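Local coordinates for periplasmic binding protein (Veillonella parvula, PDB 4MO9), which probably serves as the substrate-binding component of an ABC transporter, capturing a metal ion or iron-siderophore complex between its two lobes, at residues A[30-35]-A[143-148]; A[216-221]-A[242-247]; A[320-325]-A[346-351]. All blocks are in the same frame, centred on the assembly; numbering follows the deposited sequence.

Contact 1 of 3, residues A[30-35]-A[143-148]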
ATOM      1  N   ARG A  30       1.029 -11.927  20.136  1.00 27.40           N
ATOM      2  CA  ARG A  30       0.296 -13.164  20.425  1.00 27.92           C
ATOM      3  C   ARG A  30       1.074 -14.390  19.977  1.00 29.22           C
ATOM      4  O   ARG A  30       1.627 -14.428  18.862  1.00 27.71           O
ATOM      5  CB  ARG A  30      -1.089 -13.175  19.763  1.00 29.88           C
ATOM      6  CG  ARG A  30      -2.016 -12.095  20.294  1.00 30.00           C
ATOM      7  CD  ARG A  30      -3.284 -11.967  19.439  1.00 28.41           C
ATOM      8  NE  ARG A  30      -4.121 -13.169  19.424  1.00 27.53           N
ATOM      9  CZ  ARG A  30      -4.175 -14.034  18.413  1.00 27.48           C
ATOM     10  NH1 ARG A  30      -3.410 -13.867  17.343  1.00 27.99           N
ATOM     11  NH2 ARG A  30      -4.994 -15.070  18.469  1.00 29.24           N
ATOM     12  N   THR A  31       1.115 -15.386  20.856  1.00 26.00           N
ATOM     13  CA  THR A  31       1.731 -16.656  20.534  1.00 27.39           C
ATOM     14  C   THR A  31       0.704 -17.580  19.883  1.00 27.05           C
ATOM     15  O   THR A  31      -0.251 -18.043  20.525  1.00 28.71           O
ATOM     16  CB  THR A  31       2.316 -17.315  21.791  1.00 29.32           C
ATOM     17  OG1 THR A  31       3.346 -16.467  22.329  1.00 26.14           O
ATOM     18  CG2 THR A  31       2.916 -18.662  21.442  1.00 30.36           C
ATOM     19  N   VAL A  32       0.911 -17.856  18.602  1.00 29.16           N
ATOM     20  CA  VAL A  32      -0.052 -18.627  17.818  1.00 29.92           C
ATOM     21  C   VAL A  32       0.595 -19.936  17.361  1.00 32.58           C
ATOM     22  O   VAL A  32       1.704 -19.930  16.818  1.00 32.96           O
ATOM     23  CB  VAL A  32      -0.527 -17.802  16.602  1.00 29.03           C
ATOM     24  CG1 VAL A  32      -1.521 -18.591  15.768  1.00 31.71           C
ATOM     25  CG2 VAL A  32      -1.155 -16.487  17.061  1.00 30.27           C
ATOM     26  N   THR A  33      -0.086 -21.057  17.575  1.00 35.51           N
ATOM     27  CA  THR A  33       0.495 -22.356  17.268  1.00 37.23           C
ATOM     28  C   THR A  33      -0.231 -23.075  16.129  1.00 38.18           C
ATOM     29  O   THR A  33      -1.458 -23.249  16.188  1.00 38.65           O
ATOM     30  CB  THR A  33       0.464 -23.266  18.505  1.00 38.80           C
ATOM     31  OG1 THR A  33       1.116 -22.595  19.593  1.00 41.40           O
ATOM     32  CG2 THR A  33       1.181 -24.580  18.214  1.00 38.76           C
ATOM     33  N   LEU A  34       0.522 -23.506  15.113  1.00 33.78           N
ATOM     34  CA  LEU A  34      -0.039 -24.319  14.035  1.00 34.50           C
ATOM     35  C   LEU A  34       0.532 -25.729  14.094  1.00 36.39           C
ATOM     36  O   LEU A  34       1.705 -25.910  14.429  1.00 33.98           O
ATOM     37  CB  LEU A  34       0.275 -23.711  12.670  1.00 37.74           C
ATOM     38  CG  LEU A  34      -0.245 -22.295  12.411  1.00 41.66           C
ATOM     39  CD1 LEU A  34       0.276 -21.751  11.083  1.00 40.87           C
ATOM     40  CD2 LEU A  34      -1.759 -22.289  12.417  1.00 43.22           C
ATOM     41  N   LYS A  35      -0.288 -26.713  13.737  1.00 38.80           N
ATOM     42  CA  LYS A  35       0.136 -28.113  13.734  1.00 44.15           C
ATOM     43  C   LYS A  35       1.117 -28.382  12.586  1.00 41.44           C
ATOM     44  O   LYS A  35       1.956 -29.275  12.664  1.00 39.47           O
ATOM     45  CB  LYS A  35      -1.086 -29.021  13.587  1.00 50.00           C
ATOM     46  CG  LYS A  35      -2.147 -28.844  14.669  1.00 57.31           C
ATOM     47  CD  LYS A  35      -3.510 -29.392  14.226  1.00 64.11           C
ATOM     48  CE  LYS A  35      -3.386 -30.714  13.477  1.00 69.30           C
ATOM     49  NZ  LYS A  35      -4.724 -31.326  13.181  1.00 72.69           N
ATOM     50  N   GLN A 143      -7.018 -20.509  13.263  1.00 34.97           N
ATOM     51  CA  GLN A 143      -6.060 -19.628  13.938  1.00 34.52           C
ATOM     52  C   GLN A 143      -6.082 -18.219  13.372  1.00 31.32           C
ATOM     53  O   GLN A 143      -6.266 -18.032  12.167  1.00 32.14           O
ATOM     54  CB  GLN A 143      -4.646 -20.213  13.876  1.00 34.43           C
ATOM     55  CG  GLN A 143      -4.575 -21.641  14.426  1.00 36.75           C
ATOM     56  CD  GLN A 143      -5.149 -21.741  15.825  1.00 43.30           C
ATOM     57  OE1 GLN A 143      -4.699 -21.051  16.745  1.00 44.45           O
ATOM     58  NE2 GLN A 143      -6.160 -22.593  15.994  1.00 46.38           N
ATOM     59  N   THR A 144      -5.881 -17.232  14.241  1.00 27.92           N
ATOM     60  CA  THR A 144      -5.809 -15.833  13.815  1.00 27.86           C
ATOM     61  C   THR A 144      -4.362 -15.351  13.971  1.00 31.41           C
ATOM     62  O   THR A 144      -3.726 -15.603  15.013  1.00 29.30           O
ATOM     63  CB  THR A 144      -6.714 -14.950  14.694  1.00 29.95           C
ATOM     64  OG1 THR A 144      -8.091 -15.321  14.505  1.00 31.11           O
ATOM     65  CG2 THR A 144      -6.523 -13.477  14.368  1.00 28.68           C
ATOM     66  N   ILE A 145      -3.834 -14.680  12.948  1.00 29.24           N
ATOM     67  CA  ILE A 145      -2.504 -14.082  13.024  1.00 26.01           C
ATOM     68  C   ILE A 145      -2.592 -12.606  12.647  1.00 25.45           C
ATOM     69  O   ILE A 145      -2.935 -12.270  11.502  1.00 26.25           O
ATOM     70  CB  ILE A 145      -1.493 -14.823  12.112  1.00 27.06           C
ATOM     71  CG1 ILE A 145      -1.299 -16.267  12.608  1.00 31.66           C
ATOM     72  CG2 ILE A 145      -0.158 -14.116  12.093  1.00 27.14           C
ATOM     73  CD1 ILE A 145      -0.235 -17.048  11.803  1.00 32.77           C
ATOM     74  N   TYR A 146      -2.305 -11.711  13.592  1.00 25.58           N
ATOM     75  CA  TYR A 146      -2.399 -10.264  13.281  1.00 24.06           C
ATOM     76  C   TYR A 146      -1.139  -9.756  12.596  1.00 23.45           C
ATOM     77  O   TYR A 146      -0.032 -10.140  12.968  1.00 25.36           O
ATOM     78  CB  TYR A 146      -2.678  -9.449  14.549  1.00 25.61           C
ATOM     79  CG  TYR A 146      -4.048  -9.740  15.124  1.00 29.02           C
ATOM     80  CD1 TYR A 146      -5.194  -9.546  14.354  1.00 28.42           C
ATOM     81  CD2 TYR A 146      -4.199 -10.207  16.420  1.00 27.95           C
ATOM     82  CE1 TYR A 146      -6.449  -9.819  14.864  1.00 30.02           C
ATOM     83  CE2 TYR A 146      -5.454 -10.485  16.939  1.00 30.74           C
ATOM     84  CZ  TYR A 146      -6.571 -10.284  16.151  1.00 31.54           C
ATOM     85  OH  TYR A 146      -7.822 -10.557  16.655  1.00 34.95           O
ATOM     86  N   ILE A 147      -1.309  -8.888  11.598  1.00 25.14           N
ATOM     87  CA  ILE A 147      -0.188  -8.291  10.882  1.00 23.72           C
ATOM     88  C   ILE A 147      -0.455  -6.780  10.806  1.00 26.53           C
ATOM     89  O   ILE A 147      -1.574  -6.330  11.080  1.00 25.54           O
ATOM     90  CB  ILE A 147      -0.057  -8.872   9.459  1.00 25.00           C
ATOM     91  CG1 ILE A 147      -1.302  -8.528   8.629  1.00 27.27           C
ATOM     92  CG2 ILE A 147       0.155 -10.399   9.502  1.00 24.95           C
ATOM     93  CD1 ILE A 147      -1.166  -8.870   7.142  1.00 27.05           C
ATOM     94  N   ASP A 148       0.547  -5.985  10.443  1.00 24.60           N
ATOM     95  CA  ASP A 148       0.334  -4.542  10.478  1.00 26.76           C
ATOM     96  C   ASP A 148       1.322  -3.809   9.585  1.00 28.86           C
ATOM     97  O   ASP A 148       2.393  -3.372  10.033  1.00 30.99           O
ATOM     98  CB  ASP A 148       0.397  -3.995  11.917  1.00 24.26           C
ATOM     99  CG  ASP A 148      -0.047  -2.532  12.015  1.00 28.53           C
ATOM    100  OD1 ASP A 148      -0.579  -1.971  11.024  1.00 31.29           O
ATOM    101  OD2 ASP A 148       0.117  -1.926  13.097  1.00 28.80           O
TER
HETATM  102  O   HOH W   1      -5.737 -17.610  17.052  1.00 31.67           O
HETATM  103  O   HOH W   2      -2.826 -20.983  18.384  1.00 39.08           O
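V32 and I145 mark the closest backbone approach between strands 31-34 and 143-147, their CA atoms 7.0 Å apart, and the two strands run 135° to one another, with side chains and water rather than backbone hydrogen bonds joining them. R30, just before strand 31-34, makes the direct hydrogen bond. Its NH1 donates an almost straight bond of 2.9 Å to T144 O; the oxygen lies in the guanidinium plane, while the donor stands well above the carbonyl plane. One water accepts from both R30 NH2 and T144 N, so the arginine reaches T144 O directly and T144 N through the water. Further back along the side chain, R30 CD rests 3.6 Å from Y146 CD2, at the edge of the tyrosine ring. Strand 143-147 is an outermost strand of the parallel sheet in this Rossmann-like lobe, and the hairpin formed by 22-25 and 31-34 lies against it. D26 of that hairpin forms a salt bridge with R30 NH1 and accepts a bond from Y146 N. An alanine here would probably deprive T144 O of this donor and D26 of the arginine's charge, and open a gap beside Y146. Apolar contact continues with V32 CG1 3.9 Å from I145 CG1, and the side chains of L34 and Q143 slide past each other in opposite directions, L34 CD2 3.5 Å from Q143 CG. Q143 OE1 accepts from a second water, which in turn accepts from T33 N.

Contact 2 of 3, residues A[216-221]-A[242-247]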
ATOM      1  N   ASN A 216      -8.970  13.931  -1.014  1.00 37.38           N
ATOM      2  CA  ASN A 216      -8.521  14.028   0.369  1.00 40.58           C
ATOM      3  C   ASN A 216      -7.069  14.467   0.490  1.00 39.27           C
ATOM      4  O   ASN A 216      -6.215  14.037  -0.296  1.00 38.69           O
ATOM      5  CB  ASN A 216      -8.690  12.680   1.086  1.00 40.83           C
ATOM      6  CG  ASN A 216     -10.142  12.330   1.338  1.00 43.29           C
ATOM      7  OD1 ASN A 216     -10.997  13.207   1.463  1.00 45.50           O
ATOM      8  ND2 ASN A 216     -10.424  11.045   1.424  1.00 46.38           N
ATOM      9  N   SER A 217      -6.788  15.316   1.478  1.00 39.27           N
ATOM     10  CA  SER A 217      -5.406  15.612   1.847  1.00 37.67           C
ATOM     11  C   SER A 217      -5.140  14.911   3.165  1.00 41.45           C
ATOM     12  O   SER A 217      -5.905  14.022   3.554  1.00 40.76           O
ATOM     13  CB  SER A 217      -5.151  17.113   1.973  1.00 41.04           C
ATOM     14  OG  SER A 217      -3.756  17.372   2.071  1.00 39.71           O
ATOM     15  N   PHE A 218      -4.060  15.279   3.851  1.00 39.61           N
ATOM     16  CA  PHE A 218      -3.616  14.490   5.005  1.00 35.94           C
ATOM     17  C   PHE A 218      -3.079  15.327   6.168  1.00 37.04           C
ATOM     18  O   PHE A 218      -2.563  16.429   5.958  1.00 40.06           O
ATOM     19  CB  PHE A 218      -2.523  13.504   4.562  1.00 34.52           C
ATOM     20  CG  PHE A 218      -2.979  12.515   3.515  1.00 33.71           C
ATOM     21  CD1 PHE A 218      -2.902  12.822   2.162  1.00 33.31           C
ATOM     22  CD2 PHE A 218      -3.483  11.277   3.889  1.00 36.66           C
ATOM     23  CE1 PHE A 218      -3.315  11.910   1.198  1.00 34.22           C
ATOM     24  CE2 PHE A 218      -3.901  10.356   2.931  1.00 36.14           C
ATOM     25  CZ  PHE A 218      -3.822  10.682   1.581  1.00 34.08           C
ATOM     26  N   SER A 219      -3.188  14.800   7.390  1.00 38.07           N
ATOM     27  CA  SER A 219      -2.479  15.364   8.541  1.00 41.12           C
ATOM     28  C   SER A 219      -1.016  14.961   8.408  1.00 39.94           C
ATOM     29  O   SER A 219      -0.651  14.264   7.460  1.00 38.25           O
ATOM     30  CB  SER A 219      -3.009  14.771   9.837  1.00 42.89           C
ATOM     31  OG  SER A 219      -2.575  13.427   9.954  1.00 42.50           O
ATOM     32  N   GLY A 220      -0.177  15.367   9.359  1.00 39.22           N
ATOM     33  CA  GLY A 220       1.230  15.012   9.312  1.00 38.33           C
ATOM     34  C   GLY A 220       1.549  13.639   9.880  1.00 42.13           C
ATOM     35  O   GLY A 220       2.695  13.168   9.784  1.00 41.23           O
ATOM     36  N   ASN A 221       0.547  12.987  10.469  1.00 44.45           N
ATOM     37  CA  ASN A 221       0.760  11.665  11.066  1.00 46.86           C
ATOM     38  C   ASN A 221      -0.209  10.574  10.598  1.00 44.26           C
ATOM     39  O   ASN A 221      -0.404   9.580  11.293  1.00 43.68           O
ATOM     40  CB  ASN A 221       0.751  11.744  12.599  1.00 54.56           C
ATOM     41  CG  ASN A 221      -0.623  12.079  13.163  1.00 64.44           C
ATOM     42  OD1 ASN A 221      -1.605  12.206  12.422  1.00 65.30           O
ATOM     43  ND2 ASN A 221      -0.702  12.214  14.487  1.00 69.50           N
ATOM     44  N   LYS A 242      -7.404  16.734  10.197  1.00 63.41           N
ATOM     45  CA  LYS A 242      -7.262  15.849  11.350  1.00 63.92           C
ATOM     46  C   LYS A 242      -6.669  14.491  10.971  1.00 62.58           C
ATOM     47  O   LYS A 242      -5.741  14.007  11.626  1.00 62.84           O
ATOM     48  CB  LYS A 242      -8.603  15.666  12.074  1.00 66.83           C
ATOM     49  CG  LYS A 242      -9.770  15.238  11.183  1.00 67.64           C
ATOM     50  CD  LYS A 242     -10.850  14.531  11.997  1.00 68.94           C
ATOM     51  CE  LYS A 242     -10.259  13.372  12.790  1.00 66.66           C
ATOM     52  NZ  LYS A 242     -11.307  12.472  13.338  1.00 67.54           N
ATOM     53  N   LYS A 243      -7.207  13.890   9.912  1.00 60.20           N
ATOM     54  CA  LYS A 243      -6.783  12.563   9.460  1.00 55.30           C
ATOM     55  C   LYS A 243      -6.611  12.563   7.942  1.00 50.39           C
ATOM     56  O   LYS A 243      -5.493  12.707   7.433  1.00 46.66           O
ATOM     57  CB  LYS A 243      -7.817  11.516   9.876  1.00 56.25           C
ATOM     58  CG  LYS A 243      -7.396  10.081   9.609  1.00 56.18           C
ATOM     59  CD  LYS A 243      -8.521   9.103   9.937  1.00 60.30           C
ATOM     60  CE  LYS A 243      -8.038   7.997  10.862  1.00 62.25           C
ATOM     61  NZ  LYS A 243      -8.877   6.763  10.771  1.00 62.82           N
ATOM     62  N   SER A 244      -7.722  12.411   7.224  1.00 49.36           N
ATOM     63  CA  SER A 244      -7.721  12.534   5.768  1.00 47.13           C
ATOM     64  C   SER A 244      -9.065  13.058   5.275  1.00 48.13           C
ATOM     65  O   SER A 244     -10.073  12.349   5.298  1.00 47.02           O
ATOM     66  CB  SER A 244      -7.396  11.202   5.097  1.00 47.12           C
ATOM     67  OG  SER A 244      -7.158  11.382   3.711  1.00 45.59           O
ATOM     68  N   SER A 245      -9.068  14.310   4.833  1.00 47.78           N
ATOM     69  CA  SER A 245     -10.265  14.963   4.336  1.00 47.77           C
ATOM     70  C   SER A 245      -9.787  16.055   3.393  1.00 46.77           C
ATOM     71  O   SER A 245      -8.611  16.426   3.420  1.00 45.02           O
ATOM     72  CB  SER A 245     -11.055  15.571   5.491  1.00 48.21           C
ATOM     73  OG  SER A 245     -10.288  16.561   6.152  1.00 49.17           O
ATOM     74  N   PRO A 246     -10.678  16.566   2.539  1.00 46.09           N
ATOM     75  CA  PRO A 246     -10.124  17.547   1.599  1.00 46.54           C
ATOM     76  C   PRO A 246      -9.905  18.925   2.223  1.00 48.11           C
ATOM     77  O   PRO A 246     -10.600  19.304   3.170  1.00 48.61           O
ATOM     78  CB  PRO A 246     -11.163  17.595   0.477  1.00 49.21           C
ATOM     79  CG  PRO A 246     -12.431  17.083   1.091  1.00 50.27           C
ATOM     80  CD  PRO A 246     -12.046  16.139   2.190  1.00 47.59           C
ATOM     81  N   ILE A 247      -8.920  19.648   1.696  1.00 48.34           N
ATOM     82  CA  ILE A 247      -8.580  20.989   2.161  1.00 51.53           C
ATOM     83  C   ILE A 247      -9.350  22.020   1.326  1.00 54.33           C
ATOM     84  O   ILE A 247      -9.828  21.706   0.236  1.00 54.98           O
ATOM     85  CB  ILE A 247      -7.053  21.230   2.022  1.00 50.17           C
ATOM     86  CG1 ILE A 247      -6.594  22.429   2.850  1.00 52.87           C
ATOM     87  CG2 ILE A 247      -6.663  21.414   0.561  1.00 51.58           C
ATOM     88  CD1 ILE A 247      -7.077  22.403   4.280  1.00 54.47           C
TER
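The hydroxyl of S244 lies over one face of the F218 ring, its OG 3.5 Å from CE2. It belongs to a pairing of two loops that follow the parallel strands 201-206 and 234-235, in the second lobe of a periplasmic binding protein fold; each loop leads on to a helix, as in a Rossmann-like domain. The loops run past each other in opposite directions. S217 N donates to S245 O at 2.9 Å, from well above the carbonyl plane, and two residues further along S219 N donates to K243 O at 3.1 Å. Between these rungs the S244 side chain supplies a third bond: with OG anti to its own backbone N (chi1 -169°), the hydroxyl gives its proton to S217 O at 2.9 Å, nearly in line with the carbonyl (C=O...OG angle 159°). S217 O also receives the CA-H of S244, with CA 3.2 Å away. The same OG also touches N216 CB.

At one end of the pairing N216 and P246 lie side by side and point the same way, N216 OD1 coming within 3.2 Å of P246 CD. Behind the contact, F218 packs on L204 and V206 of strand 201-206 and its ring meets that of W224, while the hydroxyl of S217 turns to L204 O and T237. At the other end S219 points its CB at the K242 carbonyl, 3.4 Å from K242 O. Its OG, in the crowded position between backbone N and carbonyl carbon (chi1 72°), donates a 2.9 Å hydrogen bond to N221 OD1.

Contact 3 of 3, residues A[320-325]-A[346-351]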
ATOM      1  N   GLU A 320       2.017  -1.728   2.516  1.00 23.33           N
ATOM      2  CA  GLU A 320       2.219  -3.021   1.862  1.00 28.21           C
ATOM      3  C   GLU A 320       3.653  -3.505   1.950  1.00 29.42           C
ATOM      4  O   GLU A 320       4.579  -2.727   2.239  1.00 25.84           O
ATOM      5  CB  GLU A 320       1.800  -2.977   0.379  1.00 28.59           C
ATOM      6  CG  GLU A 320       0.367  -3.464   0.092  1.00 28.85           C
ATOM      7  CD  GLU A 320       0.135  -4.933   0.466  1.00 31.82           C
ATOM      8  OE1 GLU A 320       1.120  -5.657   0.790  1.00 30.31           O
ATOM      9  OE2 GLU A 320      -1.043  -5.375   0.422  1.00 29.63           O
ATOM     10  N   VAL A 321       3.822  -4.791   1.661  1.00 29.14           N
ATOM     11  CA  VAL A 321       5.123  -5.438   1.749  1.00 30.26           C
ATOM     12  C   VAL A 321       6.147  -4.782   0.822  1.00 32.25           C
ATOM     13  O   VAL A 321       7.346  -4.789   1.126  1.00 31.80           O
ATOM     14  CB  VAL A 321       5.008  -6.962   1.469  1.00 29.75           C
ATOM     15  CG1 VAL A 321       4.542  -7.209   0.018  1.00 28.69           C
ATOM     16  CG2 VAL A 321       6.332  -7.676   1.755  1.00 28.22           C
ATOM     17  N   PHE A 322       5.686  -4.200  -0.291  1.00 28.28           N
ATOM     18  CA  PHE A 322       6.602  -3.571  -1.235  1.00 30.05           C
ATOM     19  C   PHE A 322       6.718  -2.039  -1.076  1.00 30.68           C
ATOM     20  O   PHE A 322       7.251  -1.364  -1.969  1.00 30.94           O
ATOM     21  CB  PHE A 322       6.240  -3.937  -2.697  1.00 31.62           C
ATOM     22  CG  PHE A 322       4.772  -3.754  -3.043  1.00 33.14           C
ATOM     23  CD1 PHE A 322       4.057  -2.644  -2.589  1.00 33.20           C
ATOM     24  CD2 PHE A 322       4.111  -4.690  -3.842  1.00 35.10           C
ATOM     25  CE1 PHE A 322       2.708  -2.478  -2.907  1.00 32.66           C
ATOM     26  CE2 PHE A 322       2.761  -4.530  -4.169  1.00 33.39           C
ATOM     27  CZ  PHE A 322       2.059  -3.422  -3.697  1.00 35.87           C
ATOM     28  N   ASP A 323       6.233  -1.488   0.042  1.00 31.55           N
ATOM     29  CA  ASP A 323       6.161  -0.023   0.172  1.00 30.97           C
ATOM     30  C   ASP A 323       7.499   0.677   0.427  1.00 32.78           C
ATOM     31  O   ASP A 323       7.541   1.905   0.533  1.00 29.65           O
ATOM     32  CB  ASP A 323       5.046   0.458   1.141  1.00 24.73           C
ATOM     33  CG  ASP A 323       5.394   0.299   2.622  1.00 28.36           C
ATOM     34  OD1 ASP A 323       6.572   0.078   3.013  1.00 27.66           O
ATOM     35  OD2 ASP A 323       4.443   0.392   3.435  1.00 29.46           O
ATOM     36  N   ALA A 324       8.582  -0.096   0.508  1.00 30.60           N
ATOM     37  CA  ALA A 324       9.918   0.497   0.602  1.00 30.07           C
ATOM     38  C   ALA A 324      10.145   1.443  -0.568  1.00 29.85           C
ATOM     39  O   ALA A 324      10.855   2.448  -0.444  1.00 27.93           O
ATOM     40  CB  ALA A 324      10.988  -0.585   0.612  1.00 29.03           C
ATOM     41  N   ALA A 325       9.549   1.113  -1.711  1.00 28.64           N
ATOM     42  CA  ALA A 325       9.647   1.975  -2.891  1.00 29.85           C
ATOM     43  C   ALA A 325       9.017   3.348  -2.653  1.00 28.93           C
ATOM     44  O   ALA A 325       9.444   4.349  -3.251  1.00 28.63           O
ATOM     45  CB  ALA A 325       9.011   1.304  -4.097  1.00 29.42           C
ATOM     46  N   ALA A 346      13.021   1.201  -9.880  1.00 35.06           N
ATOM     47  CA  ALA A 346      13.804  -0.028  -9.944  1.00 34.30           C
ATOM     48  C   ALA A 346      13.544  -0.904  -8.718  1.00 33.46           C
ATOM     49  O   ALA A 346      13.523  -2.140  -8.821  1.00 32.74           O
ATOM     50  CB  ALA A 346      15.278   0.298 -10.076  1.00 36.20           C
ATOM     51  N   THR A 347      13.336  -0.280  -7.558  1.00 29.17           N
ATOM     52  CA  THR A 347      13.005  -1.040  -6.340  1.00 31.16           C
ATOM     53  C   THR A 347      11.690  -1.808  -6.481  1.00 30.72           C
ATOM     54  O   THR A 347      11.616  -2.989  -6.129  1.00 32.56           O
ATOM     55  CB  THR A 347      12.909  -0.112  -5.122  1.00 28.93           C
ATOM     56  OG1 THR A 347      14.222   0.384  -4.807  1.00 30.65           O
ATOM     57  CG2 THR A 347      12.330  -0.860  -3.925  1.00 25.92           C
ATOM     58  N   LEU A 348      10.651  -1.144  -6.990  1.00 31.26           N
ATOM     59  CA  LEU A 348       9.365  -1.812  -7.185  1.00 29.94           C
ATOM     60  C   LEU A 348       9.505  -2.939  -8.208  1.00 32.18           C
ATOM     61  O   LEU A 348       9.085  -4.078  -7.947  1.00 33.49           O
ATOM     62  CB  LEU A 348       8.275  -0.814  -7.613  1.00 31.14           C
ATOM     63  CG  LEU A 348       6.843  -1.360  -7.703  1.00 31.88           C
ATOM     64  CD1 LEU A 348       6.364  -1.913  -6.351  1.00 32.36           C
ATOM     65  CD2 LEU A 348       5.877  -0.307  -8.220  1.00 32.96           C
ATOM     66  N   LYS A 349      10.099  -2.627  -9.357  1.00 32.87           N
ATOM     67  CA  LYS A 349      10.340  -3.630 -10.403  1.00 34.55           C
ATOM     68  C   LYS A 349      11.131  -4.829  -9.858  1.00 36.39           C
ATOM     69  O   LYS A 349      10.810  -5.992 -10.140  1.00 35.68           O
ATOM     70  CB  LYS A 349      11.079  -2.995 -11.597  1.00 35.96           C
ATOM     71  CG  LYS A 349      11.454  -4.000 -12.672  1.00 37.98           C
ATOM     72  CD  LYS A 349      12.188  -3.368 -13.844  1.00 41.07           C
ATOM     73  CE  LYS A 349      12.685  -4.455 -14.781  1.00 49.53           C
ATOM     74  NZ  LYS A 349      11.573  -5.340 -15.221  1.00 55.35           N
ATOM     75  N   GLU A 350      12.156  -4.544  -9.064  1.00 33.18           N
ATOM     76  CA  GLU A 350      12.990  -5.604  -8.516  1.00 35.86           C
ATOM     77  C   GLU A 350      12.206  -6.470  -7.526  1.00 32.06           C
ATOM     78  O   GLU A 350      12.403  -7.692  -7.479  1.00 31.66           O
ATOM     79  CB  GLU A 350      14.238  -5.015  -7.862  1.00 41.39           C
ATOM     80  CG  GLU A 350      15.284  -6.045  -7.474  1.00 51.40           C
ATOM     81  CD  GLU A 350      16.565  -5.405  -6.977  1.00 58.36           C
ATOM     82  OE1 GLU A 350      16.740  -4.176  -7.175  1.00 60.87           O
ATOM     83  OE2 GLU A 350      17.394  -6.135  -6.388  1.00 60.71           O
ATOM     84  N   PHE A 351      11.310  -5.853  -6.752  1.00 29.49           N
ATOM     85  CA  PHE A 351      10.475  -6.635  -5.839  1.00 30.61           C
ATOM     86  C   PHE A 351       9.642  -7.616  -6.660  1.00 32.47           C
ATOM     87  O   PHE A 351       9.545  -8.799  -6.319  1.00 32.04           O
ATOM     88  CB  PHE A 351       9.574  -5.748  -4.965  1.00 27.85           C
ATOM     89  CG  PHE A 351       8.783  -6.523  -3.955  1.00 26.98           C
ATOM     90  CD1 PHE A 351       9.245  -6.661  -2.656  1.00 29.93           C
ATOM     91  CD2 PHE A 351       7.593  -7.143  -4.310  1.00 28.83           C
ATOM     92  CE1 PHE A 351       8.522  -7.415  -1.714  1.00 31.40           C
ATOM     93  CE2 PHE A 351       6.870  -7.902  -3.384  1.00 31.88           C
ATOM     94  CZ  PHE A 351       7.327  -8.034  -2.091  1.00 30.51           C
TER
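F322 presses its CB onto the middle of the F351 ring, 3.8 Å from the ring centroid and only 11° off the ring normal, a CH-pi contact in which the methylene is the bump and the flat face receives it. The F322 ring then turns away from the point of contact, because chi1 of 49° sets its CG between the backbone N and the carbonyl carbon. The two rings form an edge-to-face pair, the edge of F322 toward the face of F351, with planes at 86°. L348 packs on F322: its CD1 sits over one face of that ring, 4.1 Å from F322 CG. V321 crosses F351 at about a right angle and meets the far end of the ring, its CG1 3.6 Å from CZ. F351 CG lies anti to its backbone N, directing the side chain out toward the turn.

The bumps on the first side come from a type I turn, E320 to D323, and from the start of helix 324-334; those on the other come from helix 344-355. They meet deep in the middle of the two-lobed protein, beside the long helix 171-194 that links the lobes in this binding-protein family. Helix 52-59 lies close by as well, touching V321 through F53 and T54 and F351 through A57.

About one turn before F351 on helix 344-355, T347 and L348 form a shallow hollow that takes the CB of A325. It stands 4.0 Å from T347 CG2 and 4.2 Å from L348 CB. The methyl of T347 faces this contact, while its OG1 is taken up by E328, on helix 324-334.

How the contacts relate
From the N terminus, the chain first makes the hairpin of 22-25 and 31-34, and contact 1 brings it against strand 143-147, closing a loop with 107 residues between its segments and laying the hairpin against the edge strand of the first lobe's parallel sheet. After helix 171-194 has passed to the second lobe, contact 2 closes a much shorter loop, with 20 residues between two connections of the mixed sheet. Contact 3 does likewise near the C terminus, joining helices 324-334 and 344-355 where the lobes meet. The three follow in series; none nests or crosses. Contacts 1 and 3 approach to about 7 Å between nearest atoms, and helix 154-168 touches both.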